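Local coordinates for protein PKD domain (Vibrio anguillarum, PDB 6AEM) that is a calcium-binding polycystic-kidney-disease domain of the protease Epp, with a beta-sandwich fold and a role in the protease that remains unsettled, at residues Q6-N11 / V68-G73; V21-Y26 / P52-T57; W39-G44 / Y62-T67. One frame throughout, in Å; residues are numbered along the deposited sequence. Where two conformers were deposited one is given.

The three contacts run along one elongated beta-sandwich. Contact 1 lies at the calcium end, where Q6 and D70 supply two of the metal's ligands, and its centre is about 21 Å from that of contact 2 and 18 Å from that of contact 3. Contacts 2 and 3 are closer neighbours, with centres about 10 Å apart, one in each sheet, and they meet through the core: Y56 OH reaches F41 O at 2.8 Å, and the W54 ring stacks with F41. Strand 60-70 joins contact 3 to contact 1, carrying Y62-T67 in contact 3 and ending beside the calcium in contact 1. Contact 1 touches contact 2 through N11 O and Y26 N, 2.9 Å apart.

Contact 1: Q6-N11 / V68-G73; sequences QAPVAN and VTDDKG. With CA (calcium ion), chain C.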
# COMPACT_ATOMS: atom_id res chain seq x y z
N GLN A 6 -4.12 0.01 -20.46
CA GLN A 6 -2.91 -0.09 -19.65
C GLN A 6 -3.29 -0.48 -18.23
O GLN A 6 -4.19 0.13 -17.64
CB GLN A 6 -2.16 1.24 -19.66
CG GLN A 6 -1.74 1.71 -21.05
CD GLN A 6 -1.02 3.07 -21.03
OE1 GLN A 6 -0.09 3.29 -20.24
NE2 GLN A 6 -1.47 3.98 -21.88
N ALA A 7 -2.65 -1.53 -17.69
CA ALA A 7 -2.89 -1.91 -16.31
C ALA A 7 -2.42 -0.78 -15.39
O ALA A 7 -1.48 -0.04 -15.72
CB ALA A 7 -2.14 -3.20 -15.96
N PRO A 8 -3.07 -0.58 -14.26
CA PRO A 8 -2.72 0.54 -13.39
C PRO A 8 -1.34 0.36 -12.78
O PRO A 8 -0.77 -0.73 -12.72
CB PRO A 8 -3.84 0.49 -12.32
CG PRO A 8 -4.21 -0.97 -12.26
CD PRO A 8 -4.13 -1.44 -13.69
N VAL A 9 -0.82 1.48 -12.32
CA VAL A 9 0.49 1.56 -11.66
C VAL A 9 0.27 1.62 -10.15
O VAL A 9 -0.37 2.54 -9.65
CB VAL A 9 1.27 2.80 -12.11
CG1 VAL A 9 2.61 2.88 -11.39
CG2 VAL A 9 1.48 2.80 -13.62
N ALA A 10 0.77 0.62 -9.43
CA ALA A 10 0.73 0.57 -7.98
C ALA A 10 2.08 1.03 -7.43
O ALA A 10 3.13 0.50 -7.80
CB ALA A 10 0.46 -0.84 -7.46
N ASN A 11 2.06 2.07 -6.60
CA ASN A 11 3.28 2.52 -5.97
C ASN A 11 2.96 3.34 -4.74
O ASN A 11 1.89 3.93 -4.64
CB ASN A 11 4.14 3.34 -6.91
CG ASN A 11 5.52 3.57 -6.36
OD1 ASN A 11 6.01 2.80 -5.52
ND2 ASN A 11 6.15 4.63 -6.81
N VAL A 68 -3.93 -2.32 -6.59
CA VAL A 68 -4.90 -1.35 -7.10
C VAL A 68 -5.62 -1.92 -8.31
O VAL A 68 -5.06 -2.73 -9.04
CB VAL A 68 -4.26 0.04 -7.40
CG1 VAL A 68 -3.62 0.62 -6.17
CG2 VAL A 68 -3.26 -0.06 -8.56
N THR A 69 -6.84 -1.44 -8.54
CA THR A 69 -7.70 -1.88 -9.64
C THR A 69 -8.16 -0.67 -10.44
O THR A 69 -8.56 0.34 -9.85
CB THR A 69 -8.95 -2.62 -9.07
OG1 THR A 69 -8.53 -3.70 -8.21
CG2 THR A 69 -9.83 -3.20 -10.17
N ASP A 70 -8.16 -0.78 -11.78
CA ASP A 70 -8.61 0.32 -12.63
C ASP A 70 -10.08 0.15 -13.03
O ASP A 70 -10.78 -0.78 -12.61
CB ASP A 70 -7.67 0.58 -13.81
CG ASP A 70 -7.79 -0.42 -14.96
OD1 ASP A 70 -8.72 -1.29 -14.96
OD2 ASP A 70 -6.91 -0.34 -15.86
N ASP A 71 -10.57 1.11 -13.82
CA ASP A 71 -11.97 1.21 -14.25
C ASP A 71 -12.40 0.08 -15.17
O ASP A 71 -13.60 -0.09 -15.40
CB ASP A 71 -12.22 2.56 -14.95
CG ASP A 71 -11.27 2.81 -16.11
OD1 ASP A 71 -10.06 3.00 -15.89
OD2 ASP A 71 -11.76 2.83 -17.25
N LYS A 72 -11.44 -0.70 -15.68
CA LYS A 72 -11.73 -1.88 -16.50
C LYS A 72 -11.54 -3.19 -15.75
O LYS A 72 -11.77 -4.28 -16.31
CB LYS A 72 -10.86 -1.86 -17.77
CG LYS A 72 -10.98 -0.60 -18.58
CD LYS A 72 -12.34 -0.45 -19.19
CE LYS A 72 -12.39 0.77 -20.12
NZ LYS A 72 -13.79 1.14 -20.41
N GLY A 73 -11.12 -3.13 -14.48
CA GLY A 73 -10.90 -4.31 -13.68
C GLY A 73 -9.49 -4.86 -13.72
O GLY A 73 -9.22 -5.86 -13.07
CA CA C . -6.12 1.43 -17.29
O HOH W 1 -8.39 2.00 -17.76
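The pyrrolidine ring of P8 lies nearly parallel to the carboxylate of D70, with P8 CD over one of its faces, 3.7 Å from D70 OD2. Off the other face stand the calcium ion, which OD2 binds at 2.4 Å from out of the carboxylate plane, and K72 N, which donates to OD1 from 54° above that plane and closes an Asx turn. A74 N also donates to OD1. D70 CG sits between its backbone N and carbonyl carbon (chi1 77°), which carries the carboxylate across to the Q6-N11 loop. There Q6 O binds the same ion at 2.4 Å. Q6 O and D70 OD2 stand 3.3 Å apart as fellow ligands. N5, D29 and D31 also bind the ion, as does a water that donates to D71 OD1. Beyond the metal the contact is apolar: V68 CG2 meets P8 CB at 3.8 Å and also A10 CB. With two acceptors facing each other, the polar part of the contact is made through calcium, whose charge probably offsets the repulsion of the two oxygens and ties the N-terminal loop to the end of strand 60-70.

Contact 2: V21-Y26 / P52-T57; sequences VSAFNY and PSWSYT
Backbone bonds join V21 and W54 in both directions: V21 N donates to W54 O at 2.8 Å and W54 N to V21 O at 2.9 Å, with N-H...O angles of 170° and 169°. They mark an antiparallel hydrogen-bonded pair, and A23 N continues the pairing with a longer bond of 3.2 Å to P52 O. Next to it S22 and S53 form a non-hydrogen-bonded pair whose hydroxyls project from the same face of the sheet, and one water is hydrogen-bonded to both S22 OG and S53 OG.

The opposite face, carrying V21 and W54, packs into the protein. W54 CG lies between the backbone N and the carbonyl carbon (chi1 67°), which brings the indole back alongside V21 of the neighbouring strand. V21 CG1 rests over a face of its six-membered ring in a CH-pi contact, 3.9 Å from the centroid, while A23 CB comes to the ring edge at CZ3. The other branch of V21, CG2, touches the edge of the Y56 ring, 3.7 Å from CE2. W54 NE1 gives Y56 OH, whose stronger partner is F41 O, a weak bond of 3.2 Å. Y56 also stacks with Y62, whereas L14 of strand 12-17 packs against both V21 and W54. Serines on the outer face and V21 and W54 on the inner one give the alternation of a beta-sandwich strand pair; 53-55 is the outermost strand of the three-stranded sheet in this immunoglobulin-like PKD fold.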
# COMPACT_ATOMS: atom_id res chain seq x y z
N VAL A 21 3.11 3.98 11.17
CA VAL A 21 3.42 4.08 9.75
C VAL A 21 2.28 4.81 9.05
O VAL A 21 1.11 4.66 9.40
CB VAL A 21 3.65 2.68 9.12
CG1 VAL A 21 4.15 2.79 7.68
CG2 VAL A 21 4.66 1.89 9.95
N SER A 22 2.64 5.64 8.08
CA SER A 22 1.68 6.30 7.19
C SER A 22 2.10 6.04 5.75
O SER A 22 3.29 5.96 5.45
CB SER A 22 1.65 7.83 7.44
OG SER A 22 1.07 8.18 8.68
N ALA A 23 1.13 5.91 4.86
CA ALA A 23 1.41 5.64 3.46
C ALA A 23 1.17 6.89 2.62
O ALA A 23 0.15 7.58 2.78
CB ALA A 23 0.52 4.52 2.94
N PHE A 24 2.10 7.15 1.71
CA PHE A 24 1.91 8.11 0.64
C PHE A 24 1.65 7.26 -0.59
O PHE A 24 2.51 6.47 -0.97
CB PHE A 24 3.15 9.00 0.41
CG PHE A 24 3.67 9.69 1.65
CD1 PHE A 24 2.84 10.40 2.46
CD2 PHE A 24 5.03 9.63 1.97
CE1 PHE A 24 3.33 11.03 3.59
CE2 PHE A 24 5.52 10.28 3.10
CZ PHE A 24 4.66 10.95 3.89
N ASN A 25 0.51 7.46 -1.21
CA ASN A 25 0.08 6.59 -2.30
C ASN A 25 0.35 7.29 -3.63
O ASN A 25 -0.18 8.37 -3.89
CB ASN A 25 -1.40 6.24 -2.16
CG ASN A 25 -1.79 5.05 -3.03
OD1 ASN A 25 -1.18 4.78 -4.07
ND2 ASN A 25 -2.79 4.30 -2.59
N TYR A 26 1.21 6.69 -4.44
CA TYR A 26 1.55 7.25 -5.75
C TYR A 26 0.90 6.49 -6.89
O TYR A 26 1.34 6.60 -8.04
CB TYR A 26 3.07 7.24 -5.92
CG TYR A 26 3.85 7.90 -4.79
CD1 TYR A 26 3.33 8.99 -4.09
CD2 TYR A 26 5.10 7.44 -4.44
CE1 TYR A 26 4.05 9.61 -3.07
CE2 TYR A 26 5.83 8.05 -3.42
CZ TYR A 26 5.29 9.12 -2.74
OH TYR A 26 6.00 9.75 -1.73
N PRO A 52 -3.75 4.84 4.10
CA PRO A 52 -3.99 4.49 5.50
C PRO A 52 -2.83 4.88 6.41
O PRO A 52 -1.68 5.04 5.99
CB PRO A 52 -4.18 2.96 5.46
CG PRO A 52 -3.42 2.53 4.27
CD PRO A 52 -3.58 3.64 3.26
N SER A 53 -3.16 5.02 7.69
CA SER A 53 -2.19 5.14 8.76
C SER A 53 -2.43 3.95 9.66
O SER A 53 -3.58 3.55 9.86
CB SER A 53 -2.37 6.45 9.55
OG SER A 53 -2.00 7.58 8.77
N TRP A 54 -1.35 3.35 10.16
CA TRP A 54 -1.49 2.18 11.02
C TRP A 54 -0.32 2.14 11.98
O TRP A 54 0.64 2.91 11.86
CB TRP A 54 -1.64 0.87 10.21
CG TRP A 54 -0.42 0.42 9.40
CD1 TRP A 54 0.49 -0.57 9.73
CD2 TRP A 54 -0.01 0.90 8.11
NE1 TRP A 54 1.43 -0.69 8.75
CE2 TRP A 54 1.15 0.19 7.74
CE3 TRP A 54 -0.50 1.87 7.24
CZ2 TRP A 54 1.83 0.43 6.55
CZ3 TRP A 54 0.16 2.10 6.05
CH2 TRP A 54 1.31 1.37 5.71
N SER A 55 -0.38 1.21 12.91
CA SER A 55 0.71 1.00 13.84
C SER A 55 0.91 -0.49 14.04
O SER A 55 -0.05 -1.25 14.13
CB SER A 55 0.39 1.61 15.20
OG SER A 55 -0.65 0.89 15.82
N TYR A 56 2.18 -0.90 14.10
CA TYR A 56 2.55 -2.25 14.49
C TYR A 56 2.58 -2.32 16.01
O TYR A 56 2.85 -1.33 16.70
CB TYR A 56 3.92 -2.63 13.91
CG TYR A 56 3.90 -2.72 12.40
CD1 TYR A 56 3.32 -3.81 11.75
CD2 TYR A 56 4.39 -1.68 11.60
CE1 TYR A 56 3.27 -3.87 10.36
CE2 TYR A 56 4.35 -1.74 10.20
CZ TYR A 56 3.80 -2.85 9.58
OH TYR A 56 3.75 -2.85 8.20
N THR A 57 2.25 -3.50 16.55
CA THR A 57 2.31 -3.72 17.99
C THR A 57 3.68 -4.20 18.46
O THR A 57 3.93 -4.22 19.68
CB THR A 57 1.24 -4.72 18.44
OG1 THR A 57 1.54 -6.02 17.90
CG2 THR A 57 -0.14 -4.29 18.00
O HOH W 2 -0.67 8.70 10.79

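Contact 3: W39-G44 / Y62-T67; sequences WDFGNG and YTVSLT
L66 sets its CD1 methyl over the face of the W39 indole, 3.6 Å from the centroid of the five-membered ring and only 12° off its normal, a close CH-pi contact. The L66 side chain leaves with CG anti to the backbone N (chi1 172°), which lays both methyls along the indole, and CD2 reaches the six-membered ring at CZ2 and CH2. V64 comes from another side: its CG1 meets the edge of the indole at CE3, 3.8 Å away, and also lies near the plane of the F41 ring at CD1. W39, V64 and L66 thus pack toward the second sheet, where F12 meets W39 edge-to-face.

On the other face D40 and S65 stand side by side, CB to CB. Their backbones form an antiparallel hydrogen-bonded pair, S65 N donating to D40 O at 2.8 Å and D40 N to S65 O at 2.9 Å. Past D40 the strand pairing ends in a turn: with CG anti to the backbone N, D40 OD1 accepts G42 N at 2.9 Å, an Asx turn. Here the Y62 ring runs alongside, with G42 O at its edge 3.6 Å from CD1 and N43 CB near CE1, and its hydroxyl bonded to R58 O.

Two waters complete this end. One adds a partner to D40 O and also donates to T63 O; another bridges T63 N and G42 O, in place of a direct bond. The contact is therefore apolar toward the core and hydrated along its outer side, where water satisfies backbone groups as strand 34-40 gives way to the turn.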
# COMPACT_ATOMS: atom_id res chain seq x y z
N TRP A 39 -4.68 -3.06 0.77
CA TRP A 39 -3.42 -3.09 1.49
C TRP A 39 -3.33 -4.29 2.42
O TRP A 39 -4.30 -4.65 3.09
CB TRP A 39 -3.27 -1.87 2.39
CG TRP A 39 -3.14 -0.55 1.73
CD1 TRP A 39 -4.15 0.29 1.35
CD2 TRP A 39 -1.92 0.14 1.41
NE1 TRP A 39 -3.64 1.46 0.83
CE2 TRP A 39 -2.27 1.37 0.82
CE3 TRP A 39 -0.57 -0.19 1.54
CZ2 TRP A 39 -1.31 2.29 0.40
CZ3 TRP A 39 0.37 0.68 1.10
CH2 TRP A 39 0.01 1.92 0.54
N ASP A 40 -2.14 -4.88 2.48
CA ASP A 40 -1.80 -5.89 3.48
C ASP A 40 -0.55 -5.36 4.18
O ASP A 40 0.47 -5.15 3.52
CB ASP A 40 -1.54 -7.23 2.78
CG ASP A 40 -1.15 -8.36 3.73
OD1 ASP A 40 -0.89 -8.10 4.93
OD2 ASP A 40 -1.05 -9.53 3.25
N PHE A 41 -0.64 -5.14 5.49
CA PHE A 41 0.46 -4.53 6.22
C PHE A 41 1.51 -5.54 6.67
O PHE A 41 2.51 -5.14 7.28
CB PHE A 41 -0.05 -3.72 7.41
CG PHE A 41 -1.02 -2.65 7.04
CD1 PHE A 41 -0.83 -1.84 5.92
CD2 PHE A 41 -2.14 -2.45 7.80
CE1 PHE A 41 -1.77 -0.83 5.58
CE2 PHE A 41 -3.06 -1.46 7.47
CZ PHE A 41 -2.87 -0.66 6.36
N GLY A 42 1.30 -6.82 6.42
CA GLY A 42 2.30 -7.82 6.73
C GLY A 42 2.27 -8.36 8.14
O GLY A 42 3.12 -9.19 8.47
N ASN A 43 1.34 -7.87 8.97
CA ASN A 43 1.18 -8.28 10.36
C ASN A 43 -0.23 -8.81 10.62
O ASN A 43 -0.67 -8.87 11.77
CB ASN A 43 1.38 -7.08 11.27
CG ASN A 43 0.32 -6.04 11.06
OD1 ASN A 43 -0.31 -6.00 10.00
ND2 ASN A 43 0.12 -5.16 12.05
N GLY A 44 -0.94 -9.22 9.58
CA GLY A 44 -2.30 -9.72 9.73
C GLY A 44 -3.36 -8.66 9.62
O GLY A 44 -4.55 -8.97 9.70
N TYR A 62 8.64 -6.03 8.01
CA TYR A 62 7.36 -6.46 7.48
C TYR A 62 7.34 -6.15 5.98
O TYR A 62 7.99 -5.19 5.52
CB TYR A 62 6.22 -5.66 8.12
CG TYR A 62 6.09 -5.84 9.61
CD1 TYR A 62 5.38 -6.92 10.16
CD2 TYR A 62 6.66 -4.94 10.49
CE1 TYR A 62 5.27 -7.10 11.54
CE2 TYR A 62 6.54 -5.12 11.86
CZ TYR A 62 5.84 -6.19 12.38
OH TYR A 62 5.69 -6.34 13.75
N THR A 63 6.60 -6.98 5.24
CA THR A 63 6.32 -6.71 3.83
C THR A 63 4.93 -6.07 3.76
O THR A 63 3.95 -6.65 4.23
CB THR A 63 6.39 -8.00 3.02
OG1 THR A 63 7.73 -8.52 3.03
CG2 THR A 63 5.97 -7.76 1.56
N VAL A 64 4.87 -4.86 3.18
CA VAL A 64 3.62 -4.14 2.96
C VAL A 64 3.28 -4.26 1.48
O VAL A 64 4.13 -4.00 0.62
CB VAL A 64 3.78 -2.67 3.37
CG1 VAL A 64 2.55 -1.85 3.02
CG2 VAL A 64 4.09 -2.56 4.87
N SER A 65 2.04 -4.65 1.20
CA SER A 65 1.57 -4.88 -0.15
C SER A 65 0.39 -3.98 -0.48
O SER A 65 -0.50 -3.77 0.35
CB SER A 65 1.07 -6.32 -0.28
OG SER A 65 2.08 -7.25 0.03
N LEU A 66 0.38 -3.46 -1.72
CA LEU A 66 -0.74 -2.68 -2.22
C LEU A 66 -1.15 -3.21 -3.58
O LEU A 66 -0.32 -3.25 -4.50
CB LEU A 66 -0.39 -1.20 -2.36
CG LEU A 66 -1.44 -0.33 -3.06
CD1 LEU A 66 -2.75 -0.30 -2.29
CD2 LEU A 66 -0.87 1.07 -3.28
N THR A 67 -2.43 -3.56 -3.70
CA THR A 67 -3.03 -3.90 -4.99
C THR A 67 -4.03 -2.82 -5.36
O THR A 67 -4.85 -2.42 -4.53
CB THR A 67 -3.72 -5.27 -4.97
OG1 THR A 67 -2.76 -6.25 -4.57
CG2 THR A 67 -4.28 -5.64 -6.35
O HOH W 3 1.98 -7.73 2.72
O HOH W 4 5.49 -9.36 6.69